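Local coordinates for putative cell surface protein (Streptococcus pyogenes, PDB 4OFQ), which probably serves as a cell-surface adhesin of the antigen I/II family, its C-terminal region being built from beta-sandwich domains, at residues I14-I20 against Y179-V184; V60-F64 against P135-Y139; G77-V82 against F127-V131; Y232-Y237 against R304-A310. All blocks are in the same frame, centred on the assembly; numbering follows the deposited sequence.

Contacts 1, 2 and 3 lie in the N-terminal module, and along the sequence they are concentric: 14-20 with 179-184 encloses 60-64 with 135-139, which encloses 77-82 with 127-131. Contacts 1 and 3 both bridge the same two sheets of one beta sandwich, with centres 16 Å apart. Contact 2 is 21 Å from each, centre to centre; its helix 135-143 follows strand 127-132 of contact 3. Contact 4 comes later, in the C-terminal module, its centre 30 Å from contact 1 and 48 Å from contact 2. The chain thus folds as two successive modules, with contact 4 reaching back through salt bridges to Asp22 and Lys24.

Contact 1 (I14-I20 against Y179-V184); sequences IQPTKTI and YYGNIV
Ile14 lays its CG2 methyl over the face of the Tyr179 ring, 3.9 Å from the centroid and 10° off its normal: a CH-pi contact. It begins a seam between the two sheets of a beta sandwich. Strands 17-20 (extended, phi -120 to -141°, psi 140 to 166°) and 179-184 run nearly parallel, 16° apart, their axes approaching to 5.4 Å. The CA register passes from Pro16-Gly181 (4.8 Å) to Thr19-Val184 (6.3 Å), and Pro16 CD packs 3.9 Å from Tyr179 CB. The hydrogen bonding comes from one side chain, not a backbone ladder: Asn182, chi1 p, accepts from Lys18 N at OD1 (2.9 Å) and donates through ND2 to Lys18 O (2.8 Å). Lys18 (chi1 t, chi2 t, chi3 p, chi4 t) reaches a covalent link between its NZ and CG of Asn168, an isopeptide bond as in related antigen I/II domains, with Asp68 hydrogen-bonded to the same nitrogen. Ile20 CG2 meets Val184 CG1 at 3.6 Å. The tightest backbone approach is at Gly181 (phi -93°, psi 173°), whose CA makes a CA-H...O contact with Pro16 O at 3.2 Å, 133° at the hydrogen.

Contact 2 (V60-F64 against P135-Y139); sequences VMKGF and PAAFY
The bend of 60-64 forms a shallow hollow for the first turn of helix 135-143. Val60 lies on helix 57-60; a type I turn runs from Val60 to Gly63, closed by Gly63 N to Val60 O at 2.8 Å, and Gly63, at phi 82° and psi -165°, is the first residue to leave helical phi/psi, before Phe64 starts strand 64-70. The Pro135 ring fills the concave side of this bend: its CB is 3.3 Å from Val60 O and 3.9 Å from Gly63 CA, with the Gly63 and Pro135 CA atoms 4.8 Å apart. Val60 (chi1 t) is the bump in return: Val60 CG1 rests 3.8 Å from Ala136 CA and 4.0 Å from Tyr139 CB, while Val60 CG2 lies over the face of the Tyr139 ring, 4.0 Å from the centroid, a CH-pi contact. The larger knob is Phe64, chi1 m, whose ring enters the notch lined by Phe138 and Tyr139, both chi1 t: Phe64 CD2 to Phe138 CD2 is 3.9 Å, Phe64 CZ to Tyr139 CD1 3.7 Å, and the ring edge reaches Pro135 O at Phe64 CE2 (3.5 Å). Phe175 meets the Phe64 ring edge-to-face, and Tyr139 OH hydrogen-bonds Ala55 N. The helix is seated at the end of the sandwich by shape rather than polar pairing: Val60 O and Pro135 O each accept a hydrogen bond within their own segment, so the join rests on apolar packing.

Contact 3 (G77-V82 against F127-V131); sequences GHSLVV and FYMWV
Leu80 stands at the centre, its side chain (chi1 t, chi2 p) pushed between the two sheets of the beta sandwich. Leu80 CD2 sits over the face of the Tyr128 ring, 3.6 Å from the centroid and 11° off the normal, a CH-pi contact; the same CD2 lies 4.3 Å from Trp130 CZ2. Val82, two residues on and again pointing inward, brings CG2 to 4.4 Å from Trp130 CZ2, at the ring's edge. The axes of strand segments 80-82 and 127-131 are 11.5 Å apart and 22° from parallel, a spacing expected of face-to-face sheets whose side chains meet midway, not of paired neighbours. On strand 127-131 the inward residues are Tyr128 and Trp130, both chi1 m, and Leu153 of strand 149-157 adds to the apolar layer by touching Leu80, Val82 and Trp130. Toward the polar edge the chain turns a corner at Gly77-Ser79, in a type I turn from Gly77 to Leu80, and the nearest CA pair, Gly77-Phe127, is still 7.7 Å apart. The Tyr128 side chain also stacks on His101, touches Tyr70 and comes within about 9 Å of the calcium ion, whose site comprises Asp69, Tyr70, Val124 and Glu126. The layer ends at Gly77 O, which takes a 2.6 Å hydrogen bond from Tyr128 OH and a weak one of 3.3 Å from Leu80 N.

Contact 4 (Y232-Y237 against R304-A310); sequences YDLTEY and RSSEFGA
Two loops, 232-237 and 304-310, lead into strands 237-242 and 310-318 in the second beta-sandwich module and run the same way, 16° apart end to end. Their CA atoms stay well separated, 6.5 Å for Asp233-Arg304 and 9.0 Å for Tyr237-Gly309, so side chains span the gap. Arg304 leaves the rotamer wells at chi1 (-94°) and chi3 (-140°), with chi2 t, and so presents its guanidinium edge to Asp233 (chi1 m): Arg304 NE to Asp233 OD1 is 2.9 Å and Arg304 NH2 to Asp233 OD2 is 3.1 Å, a bidentate salt bridge. Arg304 CG lies 3.6 Å from Tyr232 O. At the other end Tyr237 and Phe308, both chi1 t, form a T-shaped pair, the Phe308 edge toward the Tyr237 face, with centroids 4.9 Å apart and planes at 87°. Leu234 (chi1 m, chi2 t) sets CD1 3.7 Å from Phe308 CB. Ala310 N donates weakly to Tyr237 OH at 3.4 Å; that hydroxyl also hydrogen-bonds Trp224 O. Charge gathers at one end and aromatic packing at the other. Since Asp22 pairs with Arg304 and Lys24 with Asp233, the salt bridge belongs to an ionic network joining this module to the N-terminal part of the chain.

Contact 1 (I14-I20 against Y179-V184)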
# COMPACT_ATOMS: atom_id res chain seq x y z
N ILE A 14 -11.80 20.73 -20.29
CA ILE A 14 -12.18 20.53 -18.90
C ILE A 14 -11.70 19.14 -18.50
O ILE A 14 -12.14 18.14 -19.07
CB ILE A 14 -13.71 20.67 -18.72
CG1 ILE A 14 -14.16 22.04 -19.24
CG2 ILE A 14 -14.10 20.48 -17.26
CD1 ILE A 14 -15.65 22.15 -19.47
N GLN A 15 -10.79 19.07 -17.54
CA GLN A 15 -10.10 17.82 -17.26
C GLN A 15 -9.83 17.66 -15.77
O GLN A 15 -8.80 18.13 -15.27
CB GLN A 15 -8.80 17.75 -18.07
CG GLN A 15 -7.98 16.48 -17.87
CD GLN A 15 -8.79 15.21 -18.09
OE1 GLN A 15 -9.67 15.16 -18.95
NE2 GLN A 15 -8.48 14.17 -17.31
N PRO A 16 -10.76 17.01 -15.05
CA PRO A 16 -10.48 16.63 -13.66
C PRO A 16 -9.32 15.64 -13.66
O PRO A 16 -9.14 14.87 -14.60
CB PRO A 16 -11.77 15.95 -13.21
CG PRO A 16 -12.43 15.48 -14.48
CD PRO A 16 -12.04 16.47 -15.54
N THR A 17 -8.50 15.69 -12.62
CA THR A 17 -7.34 14.81 -12.59
C THR A 17 -7.20 14.25 -11.19
O THR A 17 -7.76 14.81 -10.25
CB THR A 17 -6.05 15.58 -12.94
OG1 THR A 17 -5.85 16.62 -11.98
CG2 THR A 17 -6.13 16.18 -14.34
N LYS A 18 -6.50 13.13 -11.06
CA LYS A 18 -6.04 12.70 -9.74
C LYS A 18 -4.63 12.12 -9.86
O LYS A 18 -4.24 11.63 -10.92
CB LYS A 18 -7.01 11.69 -9.12
CG LYS A 18 -6.67 11.32 -7.67
CD LYS A 18 -7.80 10.55 -6.99
CE LYS A 18 -7.95 9.11 -7.51
NZ LYS A 18 -8.99 8.38 -6.71
N THR A 19 -3.86 12.25 -8.78
CA THR A 19 -2.57 11.57 -8.68
C THR A 19 -2.46 10.97 -7.27
O THR A 19 -3.25 11.28 -6.40
CB THR A 19 -1.41 12.53 -8.96
OG1 THR A 19 -0.19 11.78 -9.06
CG2 THR A 19 -1.30 13.56 -7.86
N ILE A 20 -1.50 10.08 -7.08
CA ILE A 20 -1.22 9.53 -5.77
C ILE A 20 0.23 9.89 -5.47
O ILE A 20 1.08 9.85 -6.36
CB ILE A 20 -1.44 7.98 -5.74
CG1 ILE A 20 -1.09 7.41 -4.36
CG2 ILE A 20 -0.62 7.28 -6.84
CD1 ILE A 20 -1.41 5.93 -4.23
N TYR A 179 -17.57 14.92 -16.88
CA TYR A 179 -16.22 14.83 -17.43
C TYR A 179 -15.42 13.76 -16.69
O TYR A 179 -15.60 13.58 -15.49
CB TYR A 179 -15.51 16.19 -17.35
CG TYR A 179 -16.25 17.27 -18.09
CD1 TYR A 179 -16.02 17.50 -19.44
CD2 TYR A 179 -17.21 18.05 -17.44
CE1 TYR A 179 -16.71 18.49 -20.13
CE2 TYR A 179 -17.90 19.05 -18.12
CZ TYR A 179 -17.65 19.26 -19.46
OH TYR A 179 -18.33 20.24 -20.16
N TYR A 180 -14.56 13.06 -17.42
CA TYR A 180 -13.79 11.92 -16.92
C TYR A 180 -12.37 12.32 -16.51
O TYR A 180 -11.69 13.04 -17.24
CB TYR A 180 -13.67 10.86 -18.02
CG TYR A 180 -14.87 9.96 -18.19
CD1 TYR A 180 -14.87 8.68 -17.65
CD2 TYR A 180 -15.98 10.37 -18.91
CE1 TYR A 180 -15.97 7.84 -17.80
CE2 TYR A 180 -17.08 9.53 -19.07
CZ TYR A 180 -17.07 8.27 -18.51
OH TYR A 180 -18.15 7.42 -18.65
N GLY A 181 -11.93 11.84 -15.34
CA GLY A 181 -10.55 12.00 -14.92
C GLY A 181 -9.72 10.79 -15.33
O GLY A 181 -10.26 9.81 -15.82
N ASN A 182 -8.41 10.87 -15.13
CA ASN A 182 -7.51 9.75 -15.39
C ASN A 182 -7.66 8.63 -14.35
O ASN A 182 -8.03 8.88 -13.20
CB ASN A 182 -6.07 10.24 -15.37
CG ASN A 182 -5.72 10.91 -14.06
OD1 ASN A 182 -6.37 11.87 -13.64
ND2 ASN A 182 -4.72 10.37 -13.37
N ILE A 183 -7.35 7.40 -14.74
CA ILE A 183 -7.40 6.31 -13.77
C ILE A 183 -6.04 6.10 -13.11
O ILE A 183 -5.08 5.70 -13.77
CB ILE A 183 -7.87 4.99 -14.44
CG1 ILE A 183 -9.26 5.19 -15.04
CG2 ILE A 183 -7.91 3.85 -13.44
CD1 ILE A 183 -9.70 4.05 -15.95
N VAL A 184 -5.97 6.38 -11.81
CA VAL A 184 -4.74 6.14 -11.07
C VAL A 184 -4.69 4.66 -10.71
O VAL A 184 -5.63 4.11 -10.13
CB VAL A 184 -4.70 7.00 -9.80
CG1 VAL A 184 -3.38 6.78 -9.04
CG2 VAL A 184 -4.87 8.48 -10.16

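Contact 2 (V60-F64 against P135-Y139)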
# COMPACT_ATOMS: atom_id res chain seq x y z
N VAL A 60 -26.78 26.73 -13.96
CA VAL A 60 -26.15 26.84 -12.64
C VAL A 60 -26.90 26.02 -11.60
O VAL A 60 -26.30 25.37 -10.74
CB VAL A 60 -26.04 28.31 -12.18
CG1 VAL A 60 -25.59 28.39 -10.72
CG2 VAL A 60 -25.07 29.06 -13.08
N MET A 61 -28.23 26.01 -11.72
CA MET A 61 -29.07 25.26 -10.79
C MET A 61 -28.79 23.76 -10.78
O MET A 61 -29.14 23.07 -9.83
CB MET A 61 -30.56 25.51 -11.09
CG MET A 61 -31.04 26.88 -10.67
SD MET A 61 -32.74 27.19 -11.19
CE MET A 61 -33.53 25.67 -10.66
N LYS A 62 -28.16 23.26 -11.84
CA LYS A 62 -27.80 21.85 -11.91
C LYS A 62 -26.56 21.55 -11.07
O LYS A 62 -26.25 20.40 -10.78
CB LYS A 62 -27.61 21.40 -13.36
CG LYS A 62 -28.88 21.49 -14.18
CD LYS A 62 -28.68 20.94 -15.59
CE LYS A 62 -29.92 21.13 -16.44
NZ LYS A 62 -29.80 20.42 -17.75
N GLY A 63 -25.84 22.61 -10.70
CA GLY A 63 -24.85 22.53 -9.63
C GLY A 63 -23.50 21.98 -10.04
O GLY A 63 -23.16 21.88 -11.22
N PHE A 64 -22.72 21.61 -9.04
CA PHE A 64 -21.35 21.19 -9.26
C PHE A 64 -21.06 20.01 -8.37
O PHE A 64 -21.13 20.11 -7.14
CB PHE A 64 -20.41 22.36 -9.00
CG PHE A 64 -20.81 23.60 -9.75
CD1 PHE A 64 -20.47 23.75 -11.08
CD2 PHE A 64 -21.61 24.56 -9.15
CE1 PHE A 64 -20.88 24.86 -11.80
CE2 PHE A 64 -22.01 25.67 -9.86
CZ PHE A 64 -21.64 25.83 -11.18
N PRO A 135 -25.42 26.19 -5.27
CA PRO A 135 -24.89 26.26 -6.63
C PRO A 135 -24.61 27.68 -7.10
O PRO A 135 -23.53 27.94 -7.65
CB PRO A 135 -26.00 25.63 -7.47
CG PRO A 135 -26.60 24.62 -6.55
CD PRO A 135 -26.56 25.26 -5.17
N ALA A 136 -25.55 28.60 -6.87
CA ALA A 136 -25.36 29.98 -7.31
C ALA A 136 -24.19 30.63 -6.57
O ALA A 136 -23.36 31.30 -7.18
CB ALA A 136 -26.63 30.78 -7.12
N ALA A 137 -24.10 30.43 -5.26
CA ALA A 137 -23.02 31.04 -4.49
C ALA A 137 -21.66 30.45 -4.87
O ALA A 137 -20.66 31.17 -4.98
CB ALA A 137 -23.26 30.89 -2.99
N PHE A 138 -21.63 29.13 -5.04
CA PHE A 138 -20.41 28.41 -5.35
C PHE A 138 -19.93 28.77 -6.76
O PHE A 138 -18.73 28.89 -7.01
CB PHE A 138 -20.68 26.90 -5.23
CG PHE A 138 -19.44 26.05 -5.20
CD1 PHE A 138 -18.73 25.86 -4.02
CD2 PHE A 138 -18.98 25.44 -6.36
CE1 PHE A 138 -17.58 25.06 -4.00
CE2 PHE A 138 -17.85 24.65 -6.35
CZ PHE A 138 -17.15 24.46 -5.18
N TYR A 139 -20.89 28.97 -7.66
CA TYR A 139 -20.58 29.37 -9.02
C TYR A 139 -19.91 30.75 -9.04
O TYR A 139 -18.89 30.96 -9.69
CB TYR A 139 -21.86 29.41 -9.87
CG TYR A 139 -21.61 30.00 -11.22
CD1 TYR A 139 -20.84 29.32 -12.16
CD2 TYR A 139 -22.12 31.25 -11.57
CE1 TYR A 139 -20.59 29.86 -13.41
CE2 TYR A 139 -21.88 31.81 -12.82
CZ TYR A 139 -21.11 31.10 -13.73
OH TYR A 139 -20.85 31.63 -14.97

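Contact 3 (G77-V82 against F127-V131)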
# COMPACT_ATOMS: atom_id res chain seq x y z
N GLY A 77 -13.50 2.08 1.55
CA GLY A 77 -14.06 3.42 1.43
C GLY A 77 -14.36 4.09 2.77
O GLY A 77 -14.30 5.31 2.91
N HIS A 78 -14.66 3.28 3.77
CA HIS A 78 -14.94 3.79 5.11
C HIS A 78 -13.72 4.30 5.87
O HIS A 78 -13.85 4.89 6.93
CB HIS A 78 -15.67 2.70 5.90
CG HIS A 78 -16.90 2.24 5.20
ND1 HIS A 78 -18.08 2.95 5.23
CD2 HIS A 78 -17.12 1.19 4.37
CE1 HIS A 78 -18.98 2.34 4.49
NE2 HIS A 78 -18.42 1.27 3.95
N SER A 79 -12.53 4.09 5.30
CA SER A 79 -11.29 4.56 5.95
C SER A 79 -10.91 5.96 5.50
O SER A 79 -9.93 6.53 6.00
CB SER A 79 -10.13 3.61 5.62
OG SER A 79 -9.76 3.70 4.24
N LEU A 80 -11.69 6.54 4.59
CA LEU A 80 -11.34 7.85 4.04
C LEU A 80 -11.08 8.89 5.11
O LEU A 80 -11.88 9.07 6.02
CB LEU A 80 -12.42 8.37 3.08
CG LEU A 80 -12.22 9.82 2.59
CD1 LEU A 80 -10.89 9.95 1.79
CD2 LEU A 80 -13.40 10.33 1.74
N VAL A 81 -9.95 9.58 4.99
CA VAL A 81 -9.70 10.79 5.77
C VAL A 81 -9.58 11.95 4.79
O VAL A 81 -8.73 11.90 3.88
CB VAL A 81 -8.40 10.69 6.59
CG1 VAL A 81 -8.07 12.05 7.28
CG2 VAL A 81 -8.49 9.55 7.61
N VAL A 82 -10.43 12.96 4.93
CA VAL A 82 -10.33 14.12 4.05
C VAL A 82 -9.33 15.08 4.67
O VAL A 82 -9.64 15.75 5.66
CB VAL A 82 -11.69 14.81 3.86
CG1 VAL A 82 -11.56 16.03 2.96
CG2 VAL A 82 -12.67 13.84 3.27
N PHE A 127 -18.87 4.92 -4.24
CA PHE A 127 -18.11 6.11 -4.53
C PHE A 127 -18.44 7.19 -3.51
O PHE A 127 -19.41 7.06 -2.76
CB PHE A 127 -18.38 6.59 -5.97
CG PHE A 127 -19.82 6.92 -6.25
CD1 PHE A 127 -20.71 5.91 -6.63
CD2 PHE A 127 -20.29 8.23 -6.20
CE1 PHE A 127 -22.06 6.22 -6.92
CE2 PHE A 127 -21.63 8.55 -6.49
CZ PHE A 127 -22.50 7.54 -6.85
N TYR A 128 -17.59 8.22 -3.43
CA TYR A 128 -17.95 9.42 -2.71
C TYR A 128 -18.32 10.49 -3.70
O TYR A 128 -17.74 10.57 -4.79
CB TYR A 128 -16.77 9.96 -1.91
CG TYR A 128 -16.55 9.27 -0.60
CD1 TYR A 128 -15.69 8.18 -0.51
CD2 TYR A 128 -17.20 9.72 0.55
CE1 TYR A 128 -15.48 7.55 0.72
CE2 TYR A 128 -16.99 9.09 1.77
CZ TYR A 128 -16.13 8.01 1.84
OH TYR A 128 -15.92 7.38 3.04
N MET A 129 -19.29 11.32 -3.33
CA MET A 129 -19.59 12.49 -4.13
C MET A 129 -19.62 13.73 -3.24
O MET A 129 -20.00 13.64 -2.07
CB MET A 129 -20.88 12.31 -4.96
CG MET A 129 -22.17 12.13 -4.18
SD MET A 129 -23.55 11.63 -5.24
CE MET A 129 -23.54 12.89 -6.52
N TRP A 130 -19.17 14.86 -3.78
CA TRP A 130 -19.26 16.14 -3.08
C TRP A 130 -20.17 17.05 -3.91
O TRP A 130 -19.97 17.22 -5.12
CB TRP A 130 -17.87 16.77 -2.93
CG TRP A 130 -17.03 16.12 -1.90
CD1 TRP A 130 -16.90 16.48 -0.60
CD2 TRP A 130 -16.20 14.96 -2.08
NE1 TRP A 130 -16.03 15.63 0.04
CE2 TRP A 130 -15.58 14.69 -0.84
CE3 TRP A 130 -15.90 14.13 -3.17
CZ2 TRP A 130 -14.70 13.62 -0.65
CZ3 TRP A 130 -15.02 13.06 -2.98
CH2 TRP A 130 -14.43 12.83 -1.73
N VAL A 131 -21.20 17.61 -3.27
CA VAL A 131 -22.21 18.39 -3.98
C VAL A 131 -22.23 19.81 -3.44
O VAL A 131 -22.33 20.01 -2.23
CB VAL A 131 -23.63 17.78 -3.81
CG1 VAL A 131 -24.69 18.61 -4.57
CG2 VAL A 131 -23.64 16.32 -4.26

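Contact 4 (Y232-Y237 against R304-A310)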
# COMPACT_ATOMS: atom_id res chain seq x y z
N TYR A 232 7.46 3.25 -2.21
CA TYR A 232 7.84 3.40 -0.81
C TYR A 232 9.31 3.06 -0.59
O TYR A 232 9.91 2.31 -1.36
CB TYR A 232 7.00 2.48 0.08
CG TYR A 232 7.08 1.03 -0.34
CD1 TYR A 232 6.20 0.51 -1.29
CD2 TYR A 232 8.03 0.17 0.21
CE1 TYR A 232 6.27 -0.80 -1.68
CE2 TYR A 232 8.10 -1.14 -0.17
CZ TYR A 232 7.23 -1.63 -1.12
OH TYR A 232 7.31 -2.94 -1.51
N ASP A 233 9.86 3.60 0.48
CA ASP A 233 11.19 3.24 0.95
C ASP A 233 11.08 2.25 2.10
O ASP A 233 9.98 1.99 2.60
CB ASP A 233 11.93 4.49 1.39
CG ASP A 233 12.00 5.51 0.28
OD1 ASP A 233 12.43 5.12 -0.82
OD2 ASP A 233 11.60 6.68 0.49
N LEU A 234 12.21 1.69 2.52
CA LEU A 234 12.20 0.64 3.54
C LEU A 234 12.47 1.17 4.95
O LEU A 234 13.44 1.88 5.17
CB LEU A 234 13.23 -0.43 3.18
CG LEU A 234 12.86 -1.28 1.96
CD1 LEU A 234 14.02 -2.20 1.53
CD2 LEU A 234 11.60 -2.08 2.26
N THR A 235 11.60 0.83 5.91
CA THR A 235 11.82 1.22 7.30
C THR A 235 11.93 0.02 8.27
O THR A 235 12.42 0.16 9.40
CB THR A 235 10.76 2.22 7.81
OG1 THR A 235 9.45 1.69 7.61
CG2 THR A 235 10.88 3.54 7.07
N GLU A 236 11.48 -1.14 7.82
CA GLU A 236 11.57 -2.36 8.63
C GLU A 236 11.68 -3.60 7.75
O GLU A 236 10.98 -3.71 6.74
CB GLU A 236 10.33 -2.51 9.51
CG GLU A 236 10.27 -3.83 10.30
CD GLU A 236 9.03 -3.96 11.16
OE1 GLU A 236 7.91 -3.75 10.63
OE2 GLU A 236 9.16 -4.26 12.37
N TYR A 237 12.56 -4.52 8.14
CA TYR A 237 12.73 -5.82 7.48
C TYR A 237 13.33 -6.70 8.57
O TYR A 237 14.54 -6.68 8.84
CB TYR A 237 13.66 -5.72 6.27
CG TYR A 237 13.62 -6.90 5.29
CD1 TYR A 237 14.36 -8.07 5.53
CD2 TYR A 237 12.90 -6.83 4.11
CE1 TYR A 237 14.34 -9.16 4.63
CE2 TYR A 237 12.86 -7.89 3.21
CZ TYR A 237 13.58 -9.05 3.47
OH TYR A 237 13.55 -10.08 2.53
N ARG A 304 15.06 3.21 -4.52
CA ARG A 304 13.82 2.59 -5.00
C ARG A 304 13.99 1.82 -6.29
O ARG A 304 13.20 0.94 -6.60
CB ARG A 304 12.72 3.64 -5.19
CG ARG A 304 11.85 3.74 -4.00
CD ARG A 304 10.74 4.72 -4.22
NE ARG A 304 10.54 5.49 -3.01
CZ ARG A 304 9.59 6.41 -2.86
NH1 ARG A 304 8.75 6.66 -3.86
NH2 ARG A 304 9.49 7.06 -1.71
N SER A 305 15.03 2.15 -7.05
CA SER A 305 15.29 1.44 -8.28
C SER A 305 16.03 0.12 -8.02
O SER A 305 16.43 -0.57 -8.97
CB SER A 305 16.11 2.31 -9.23
OG SER A 305 17.22 2.84 -8.55
N SER A 306 16.23 -0.21 -6.75
CA SER A 306 16.91 -1.46 -6.37
C SER A 306 15.98 -2.42 -5.65
O SER A 306 15.18 -2.02 -4.80
CB SER A 306 18.11 -1.18 -5.46
OG SER A 306 18.71 -2.40 -5.02
N GLU A 307 16.09 -3.70 -5.99
CA GLU A 307 15.41 -4.74 -5.21
C GLU A 307 16.07 -4.86 -3.84
O GLU A 307 17.19 -4.38 -3.65
CB GLU A 307 15.48 -6.09 -5.92
CG GLU A 307 14.71 -6.15 -7.23
CD GLU A 307 14.55 -7.57 -7.75
OE1 GLU A 307 15.51 -8.36 -7.64
OE2 GLU A 307 13.45 -7.90 -8.26
N PHE A 308 15.39 -5.50 -2.90
CA PHE A 308 16.01 -5.82 -1.61
C PHE A 308 15.49 -7.16 -1.12
O PHE A 308 14.29 -7.41 -1.12
CB PHE A 308 15.75 -4.72 -0.55
CG PHE A 308 16.39 -5.01 0.79
CD1 PHE A 308 17.72 -4.68 1.03
CD2 PHE A 308 15.67 -5.63 1.80
CE1 PHE A 308 18.32 -4.95 2.25
CE2 PHE A 308 16.27 -5.92 3.03
CZ PHE A 308 17.60 -5.57 3.25
N GLY A 309 16.40 -8.03 -0.71
CA GLY A 309 15.97 -9.29 -0.12
C GLY A 309 17.12 -9.97 0.60
O GLY A 309 18.29 -9.79 0.24
N ALA A 310 16.78 -10.75 1.62
CA ALA A 310 17.78 -11.51 2.35
C ALA A 310 17.17 -12.80 2.88
O ALA A 310 15.96 -12.86 3.14
CB ALA A 310 18.34 -10.68 3.50